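Local structure of sigma regulatory family protein-PP2C phosphatase (6MAB) at residues G158-K163 with I179-D184; D188-H193 with L216-L221; V233-G238 with R255-E260. The protein is probably a membrane-bound phosphatase of PP2C type, represented here by its periplasmic sensor domain, which is thought to respond to TCA cycle intermediates. All coordinates share one frame; numbering follows the deposited sequence. Where two conformers were deposited one is given.

Contact 1. Residues G158-K163 with I179-D184; sequences GLLAAK and ILQATD
Thr183 OG1 takes part in two hydrogen bonds: it donates to Leu160 O at 2.7 Å and accepts from the backbone N of Thr170. The bond to Leu160 O lies in the carbonyl plane, on a lone pair, with a C=O...OG1 angle of 131°. OG1 sits anti to the Thr183 carbonyl carbon and beside the backbone N (chi1 -55°). The other branch also borders the carbonyl, with Thr183 CG2 3.3 Å from Leu160 O. It then meets a methyl, with Thr183 CG2 and Ala162 CB 4.1 Å apart.

Leu160 supplies the apolar half. Its side chain and that of Thr183 slide past each other in opposite directions. Leu160 CD2 presses on the backbone, 3.6 Å from Ala182 C. Gln181 CG, anti to the backbone N (chi1 -169°), meets the same methyl, 3.8 Å from Leu160 CD2.

Thr170 belongs to strand 169-174, so the hydroxyl ties three pieces of chain together. Helix 153-160 follows strand 142-151, the central strand of the first antiparallel sheet, and strand 179-182 is an edge strand of the second. The contact joins the link between the two sheets to that edge strand. Two such sheets in tandem, with long helix 2-31, are consistent with a double Cache (PAS-like) sensor fold.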
# COMPACT_ATOMS: atom_id res chain seq x y z
N GLY A 158 -0.88 -14.28 3.67
CA GLY A 158 -1.17 -15.34 2.71
C GLY A 158 -0.60 -15.08 1.33
O GLY A 158 -0.11 -16.01 0.68
N LEU A 159 -0.68 -13.84 0.85
CA LEU A 159 -0.18 -13.53 -0.49
C LEU A 159 1.34 -13.58 -0.57
O LEU A 159 1.89 -13.85 -1.65
CB LEU A 159 -0.68 -12.16 -0.93
CG LEU A 159 -2.18 -12.05 -1.22
CD1 LEU A 159 -2.53 -10.60 -1.55
CD2 LEU A 159 -2.59 -12.94 -2.38
N LEU A 160 2.04 -13.35 0.54
CA LEU A 160 3.49 -13.42 0.53
C LEU A 160 4.02 -14.79 0.95
O LEU A 160 5.23 -15.04 0.87
CB LEU A 160 4.06 -12.33 1.45
CG LEU A 160 4.28 -10.96 0.79
CD1 LEU A 160 3.07 -10.50 0.08
CD2 LEU A 160 4.71 -9.93 1.87
N ALA A 161 3.15 -15.70 1.40
CA ALA A 161 3.60 -17.04 1.74
C ALA A 161 4.14 -17.75 0.50
O ALA A 161 3.63 -17.58 -0.61
CB ALA A 161 2.45 -17.84 2.35
N ALA A 162 5.17 -18.57 0.71
CA ALA A 162 5.81 -19.33 -0.36
C ALA A 162 6.31 -20.65 0.23
O ALA A 162 7.50 -20.89 0.41
CB ALA A 162 6.96 -18.53 -1.00
N LYS A 163 5.38 -21.56 0.54
CA LYS A 163 5.73 -22.82 1.18
C LYS A 163 5.93 -23.96 0.19
O LYS A 163 6.77 -24.83 0.43
CB LYS A 163 4.65 -23.22 2.18
N ILE A 179 10.52 -1.25 -0.84
CA ILE A 179 9.74 -2.44 -0.48
C ILE A 179 9.05 -2.21 0.86
O ILE A 179 9.69 -1.90 1.86
CB ILE A 179 10.62 -3.69 -0.48
CG1 ILE A 179 11.11 -3.98 -1.91
CG2 ILE A 179 9.86 -4.88 0.10
CD1 ILE A 179 12.13 -5.09 -2.04
N LEU A 180 7.73 -2.36 0.89
CA LEU A 180 7.00 -2.23 2.15
C LEU A 180 7.05 -3.53 2.95
O LEU A 180 7.16 -3.50 4.18
CB LEU A 180 5.56 -1.83 1.87
CG LEU A 180 5.32 -0.54 1.09
CD1 LEU A 180 3.81 -0.26 1.00
CD2 LEU A 180 6.04 0.64 1.70
N GLN A 181 6.95 -4.67 2.26
CA GLN A 181 6.93 -5.96 2.91
C GLN A 181 7.19 -7.02 1.86
O GLN A 181 6.67 -6.92 0.73
CB GLN A 181 5.61 -6.20 3.63
CG GLN A 181 5.61 -7.38 4.54
CD GLN A 181 4.46 -7.33 5.50
OE1 GLN A 181 3.41 -7.92 5.26
NE2 GLN A 181 4.64 -6.61 6.61
N ALA A 182 7.96 -8.04 2.22
CA ALA A 182 8.27 -9.12 1.29
C ALA A 182 8.29 -10.46 2.00
O ALA A 182 8.47 -10.54 3.23
CB ALA A 182 9.62 -8.89 0.58
N THR A 183 8.16 -11.52 1.21
CA THR A 183 8.32 -12.88 1.71
C THR A 183 9.59 -12.99 2.54
O THR A 183 9.61 -13.58 3.62
CB THR A 183 8.39 -13.87 0.55
OG1 THR A 183 7.21 -13.70 -0.28
CG2 THR A 183 8.52 -15.31 1.06
N ASP A 184 10.67 -12.45 2.01
CA ASP A 184 11.95 -12.37 2.71
C ASP A 184 11.96 -11.04 3.47
O ASP A 184 12.06 -9.97 2.87
CB ASP A 184 13.10 -12.48 1.72
CG ASP A 184 13.19 -13.86 1.10
OD1 ASP A 184 13.51 -14.83 1.83
OD2 ASP A 184 12.95 -13.99 -0.12

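Contact 2. Residues D188-H193 with L216-L221; sequences DLVSIH and LLRPPL
Ser191 and Ile192 lie beside Pro220 and Leu221, with Ser191 CA 4.7 Å from Pro220 CA, and the touching parts of the two loops run 61° apart. One direct backbone bond joins them. Leu221 N gives it to Ser191 O at 2.8 Å, nearly straight at 171°. A water makes a second link. It accepts from Ser191 N at 2.9 Å and donates to Arg218 O at 2.8 Å. Ser191 O bonds to the other loop directly and Ser191 N through the water.

Val190 packs against the other loop with both methyls. Val190 CG1 is anti to the backbone N (chi1 172°) and packs on Leu221 CG at 3.9 Å. The two side chains cross at about a right angle. The same methyl also borders Pro219 O, while CG2 faces Arg218 CD. The Arg218 chain is extended from CG to NE and also crosses Val190 at about a right angle. Arg218 NH1 lies 2.8 Å from Asp188 O, which is at the guanidinium edge, near its plane. At the other end, Pro220 CB comes close to His193 O.

The serine side chain holds its own loop. Ser191 OG accepts from His193 N at 3.1 Å, which makes an ST turn. It also bonds to Thr195 O and Gln200 NE2, and these fix the hydroxyl.

Both segments belong to the long excursion between strands 179-182 and 224-225. Asp188 OD1 bonds to Ala182 N on the edge strand. The backbones of Ile192 and His193 pair with Leu223 and Asn222, just ahead of strand 224-225.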
# COMPACT_ATOMS: atom_id res chain seq x y z
N ASP A 188 12.50 -5.86 3.68
CA ASP A 188 11.55 -4.86 4.12
C ASP A 188 12.24 -3.49 4.26
O ASP A 188 13.32 -3.37 4.85
CB ASP A 188 10.90 -5.27 5.44
CG ASP A 188 9.95 -6.47 5.29
OD1 ASP A 188 9.79 -7.05 4.19
OD2 ASP A 188 9.37 -6.84 6.32
N LEU A 189 11.61 -2.49 3.65
CA LEU A 189 12.06 -1.09 3.65
C LEU A 189 13.47 -0.96 3.07
O LEU A 189 14.32 -0.25 3.59
CB LEU A 189 11.98 -0.48 5.05
CG LEU A 189 10.56 -0.40 5.64
CD1 LEU A 189 10.58 0.19 7.05
CD2 LEU A 189 9.64 0.42 4.74
N VAL A 190 13.68 -1.62 1.94
CA VAL A 190 14.88 -1.54 1.12
C VAL A 190 14.48 -1.02 -0.24
O VAL A 190 13.38 -1.29 -0.73
CB VAL A 190 15.55 -2.93 1.01
CG1 VAL A 190 16.70 -2.92 0.02
CG2 VAL A 190 16.04 -3.38 2.42
N SER A 191 15.38 -0.25 -0.85
CA SER A 191 15.16 0.30 -2.18
C SER A 191 15.46 -0.72 -3.29
O SER A 191 16.47 -1.42 -3.26
CB SER A 191 16.03 1.53 -2.39
OG SER A 191 15.89 2.00 -3.72
N ILE A 192 14.59 -0.76 -4.30
CA ILE A 192 14.87 -1.58 -5.48
C ILE A 192 15.80 -0.94 -6.49
O ILE A 192 16.15 -1.60 -7.48
CB ILE A 192 13.58 -1.92 -6.24
CG1 ILE A 192 12.95 -0.65 -6.82
CG2 ILE A 192 12.61 -2.66 -5.31
CD1 ILE A 192 11.84 -0.92 -7.82
N HIS A 193 16.20 0.31 -6.31
CA HIS A 193 17.01 1.01 -7.30
C HIS A 193 18.50 0.84 -6.98
O HIS A 193 18.87 0.14 -6.03
CB HIS A 193 16.60 2.47 -7.36
CG HIS A 193 15.18 2.65 -7.77
ND1 HIS A 193 14.68 2.16 -8.96
CD2 HIS A 193 14.13 3.24 -7.14
CE1 HIS A 193 13.39 2.43 -9.05
NE2 HIS A 193 13.03 3.09 -7.96
N LEU A 216 18.55 4.80 5.38
CA LEU A 216 19.34 5.25 4.24
C LEU A 216 20.70 4.58 4.18
O LEU A 216 21.52 4.92 3.32
CB LEU A 216 19.49 6.77 4.29
CG LEU A 216 18.16 7.51 4.47
CD1 LEU A 216 18.41 8.98 4.67
CD2 LEU A 216 17.24 7.28 3.28
N LEU A 217 20.96 3.62 5.07
CA LEU A 217 22.17 2.83 5.01
C LEU A 217 21.95 1.40 4.54
O LEU A 217 22.93 0.66 4.38
CB LEU A 217 22.84 2.79 6.38
CG LEU A 217 23.38 4.14 6.87
CD1 LEU A 217 23.99 3.99 8.23
CD2 LEU A 217 24.39 4.72 5.90
N ARG A 218 20.72 1.00 4.28
CA ARG A 218 20.47 -0.36 3.84
C ARG A 218 20.85 -0.53 2.36
O ARG A 218 20.34 0.22 1.51
CB ARG A 218 19.00 -0.72 4.06
CG ARG A 218 18.59 -0.75 5.51
CD ARG A 218 17.19 -1.28 5.75
NE ARG A 218 16.93 -1.40 7.18
CZ ARG A 218 15.78 -1.78 7.71
NH1 ARG A 218 14.74 -2.06 6.92
NH2 ARG A 218 15.65 -1.85 9.03
N PRO A 219 21.72 -1.48 2.02
CA PRO A 219 22.12 -1.64 0.60
C PRO A 219 20.92 -1.86 -0.29
O PRO A 219 20.15 -2.81 -0.08
CB PRO A 219 23.04 -2.87 0.63
CG PRO A 219 23.65 -2.82 2.01
CD PRO A 219 22.53 -2.33 2.91
N PRO A 220 20.73 -1.02 -1.31
CA PRO A 220 19.62 -1.22 -2.25
C PRO A 220 19.84 -2.47 -3.09
O PRO A 220 20.95 -3.00 -3.21
CB PRO A 220 19.66 0.02 -3.14
CG PRO A 220 20.50 0.99 -2.45
CD PRO A 220 21.45 0.23 -1.58
N LEU A 221 18.75 -2.94 -3.69
CA LEU A 221 18.77 -4.19 -4.44
C LEU A 221 19.23 -4.02 -5.89
O LEU A 221 19.60 -5.02 -6.52
CB LEU A 221 17.37 -4.82 -4.45
CG LEU A 221 16.81 -5.26 -3.11
CD1 LEU A 221 15.45 -5.89 -3.37
CD2 LEU A 221 17.73 -6.24 -2.43
O HOH W 1 17.80 0.57 0.51

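Contact 3. Residues V233-G238 with R255-E260; sequences VSFCIG and RILTYE
Val233 opens a row of three residues on strand 232-237 that face strand 254-261 within one antiparallel sheet. The two strands are not direct neighbours, because strand 240-249 runs between them. The axes of 233-237 and 255-260 approach to 9.0 Å, with a signed crossing angle of -63°, so the sheet is strongly twisted and the side chains meet over its face. Ile256 and Thr258 turn to the other face, against helix 2-31.

Val233 CG2 touches Leu257 CD1 at 4.0 Å.

Two residues on, Phe235 carries the centre of the contact. Its CG sits between the backbone N and the carbonyl carbon (chi1 62°), as does that of Tyr259, and from these positions the rings form an offset edge-to-face pair. Their centroids are 5.7 Å apart and their planes at 62°. The edge of Phe235 is turned to the face of Tyr259. Phe235 CZ leads, 3.7 Å from Tyr259 CB, and CB lies near the plane of the phenylalanine ring. Phe235 CZ also meets Leu257 CD2 at 4.3 Å.

Ile237 closes the row. Its side chain crosses Tyr259 at about a right angle, and Ile237 CD1 stops 3.8 Å from Tyr259 CE2.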
# COMPACT_ATOMS: atom_id res chain seq x y z
N VAL A 233 13.09 -8.48 -14.23
CA VAL A 233 14.29 -7.95 -13.59
C VAL A 233 15.12 -9.07 -13.00
O VAL A 233 14.64 -10.18 -12.74
CB VAL A 233 13.93 -6.95 -12.48
CG1 VAL A 233 13.19 -5.74 -13.07
CG2 VAL A 233 13.08 -7.65 -11.41
N SER A 234 16.40 -8.76 -12.75
CA SER A 234 17.28 -9.64 -12.00
C SER A 234 17.87 -8.86 -10.84
O SER A 234 18.03 -7.64 -10.90
CB SER A 234 18.41 -10.22 -12.88
OG SER A 234 19.29 -9.20 -13.33
N PHE A 235 18.17 -9.58 -9.77
CA PHE A 235 18.82 -9.00 -8.60
C PHE A 235 19.37 -10.15 -7.76
O PHE A 235 19.13 -11.32 -8.06
CB PHE A 235 17.86 -8.10 -7.81
CG PHE A 235 16.67 -8.81 -7.25
CD1 PHE A 235 15.58 -9.10 -8.08
CD2 PHE A 235 16.60 -9.13 -5.91
CE1 PHE A 235 14.45 -9.73 -7.56
CE2 PHE A 235 15.49 -9.75 -5.38
CZ PHE A 235 14.40 -10.04 -6.20
N CYS A 236 20.12 -9.80 -6.73
CA CYS A 236 20.69 -10.78 -5.81
C CYS A 236 20.17 -10.54 -4.40
O CYS A 236 19.94 -9.40 -3.99
CB CYS A 236 22.22 -10.71 -5.82
SG CYS A 236 22.93 -11.30 -7.35
N ILE A 237 19.99 -11.65 -3.68
CA ILE A 237 19.71 -11.63 -2.24
C ILE A 237 20.81 -12.44 -1.59
O ILE A 237 20.91 -13.65 -1.81
CB ILE A 237 18.34 -12.23 -1.89
CG1 ILE A 237 17.25 -11.43 -2.56
CG2 ILE A 237 18.16 -12.21 -0.37
CD1 ILE A 237 15.85 -12.05 -2.37
N GLY A 238 21.64 -11.77 -0.79
CA GLY A 238 22.82 -12.45 -0.26
C GLY A 238 23.61 -12.93 -1.46
O GLY A 238 23.88 -12.17 -2.39
N ARG A 255 3.00 -1.25 -6.28
CA ARG A 255 3.39 -2.23 -7.27
C ARG A 255 3.60 -3.56 -6.57
O ARG A 255 3.77 -3.62 -5.35
CB ARG A 255 4.68 -1.83 -8.02
CG ARG A 255 4.67 -0.41 -8.58
CD ARG A 255 5.52 -0.29 -9.84
NE ARG A 255 6.92 0.02 -9.59
CZ ARG A 255 7.86 -0.01 -10.53
NH1 ARG A 255 7.55 -0.36 -11.77
NH2 ARG A 255 9.11 0.30 -10.22
N ILE A 256 3.61 -4.63 -7.35
CA ILE A 256 3.89 -5.97 -6.84
C ILE A 256 5.09 -6.51 -7.60
O ILE A 256 5.11 -6.50 -8.84
CB ILE A 256 2.67 -6.90 -7.00
CG1 ILE A 256 1.51 -6.45 -6.11
CG2 ILE A 256 3.02 -8.31 -6.60
CD1 ILE A 256 0.21 -7.14 -6.47
N LEU A 257 6.07 -7.00 -6.85
CA LEU A 257 7.23 -7.69 -7.40
C LEU A 257 7.10 -9.16 -7.04
O LEU A 257 7.10 -9.50 -5.85
CB LEU A 257 8.54 -7.12 -6.82
CG LEU A 257 9.80 -7.95 -7.11
CD1 LEU A 257 10.22 -7.91 -8.57
CD2 LEU A 257 10.94 -7.42 -6.22
N THR A 258 6.95 -10.04 -8.03
CA THR A 258 7.11 -11.47 -7.74
C THR A 258 8.53 -11.87 -8.13
O THR A 258 9.13 -11.29 -9.03
CB THR A 258 6.09 -12.31 -8.47
OG1 THR A 258 6.09 -11.94 -9.84
CG2 THR A 258 4.70 -12.08 -7.86
N TYR A 259 9.09 -12.85 -7.41
CA TYR A 259 10.48 -13.20 -7.66
C TYR A 259 10.71 -14.64 -7.23
O TYR A 259 9.93 -15.22 -6.47
CB TYR A 259 11.47 -12.22 -6.96
CG TYR A 259 11.43 -12.21 -5.42
CD1 TYR A 259 10.47 -11.48 -4.74
CD2 TYR A 259 12.35 -12.94 -4.68
CE1 TYR A 259 10.41 -11.48 -3.34
CE2 TYR A 259 12.30 -12.93 -3.27
CZ TYR A 259 11.32 -12.20 -2.63
OH TYR A 259 11.24 -12.19 -1.24
N GLU A 260 11.80 -15.20 -7.75
CA GLU A 260 12.13 -16.61 -7.55
C GLU A 260 13.62 -16.77 -7.83
O GLU A 260 14.20 -16.00 -8.60
CB GLU A 260 11.30 -17.50 -8.48
CG GLU A 260 11.60 -18.98 -8.39
CD GLU A 260 11.39 -19.57 -7.00
OE1 GLU A 260 12.21 -19.29 -6.07
OE2 GLU A 260 10.40 -20.33 -6.83

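How the contacts relate
Contacts 1 and 3 reach the same sheet, and contact 2 lies in the loops beside its edge strand 179-182. Contacts 1 and 3, centres about 12 Å apart, are joined by Asp184 OD2 and Tyr259 OH, 2.7 Å apart in a probable hydrogen bond. Contacts 1 and 2, about 16 Å between centres, meet where Ile179 O lies 2.7 Å from Leu189 N and Ile179 N 2.9 Å from Val190 O, both probable hydrogen bonds. Contacts 2 and 3, about 13 Å between centres, pack with Leu221 O 3.8 Å from Phe235 CB. All three involve the second module, near both chain ends and so probably membrane-proximal, whereas double Cache sensors usually bind ligands in the distal module.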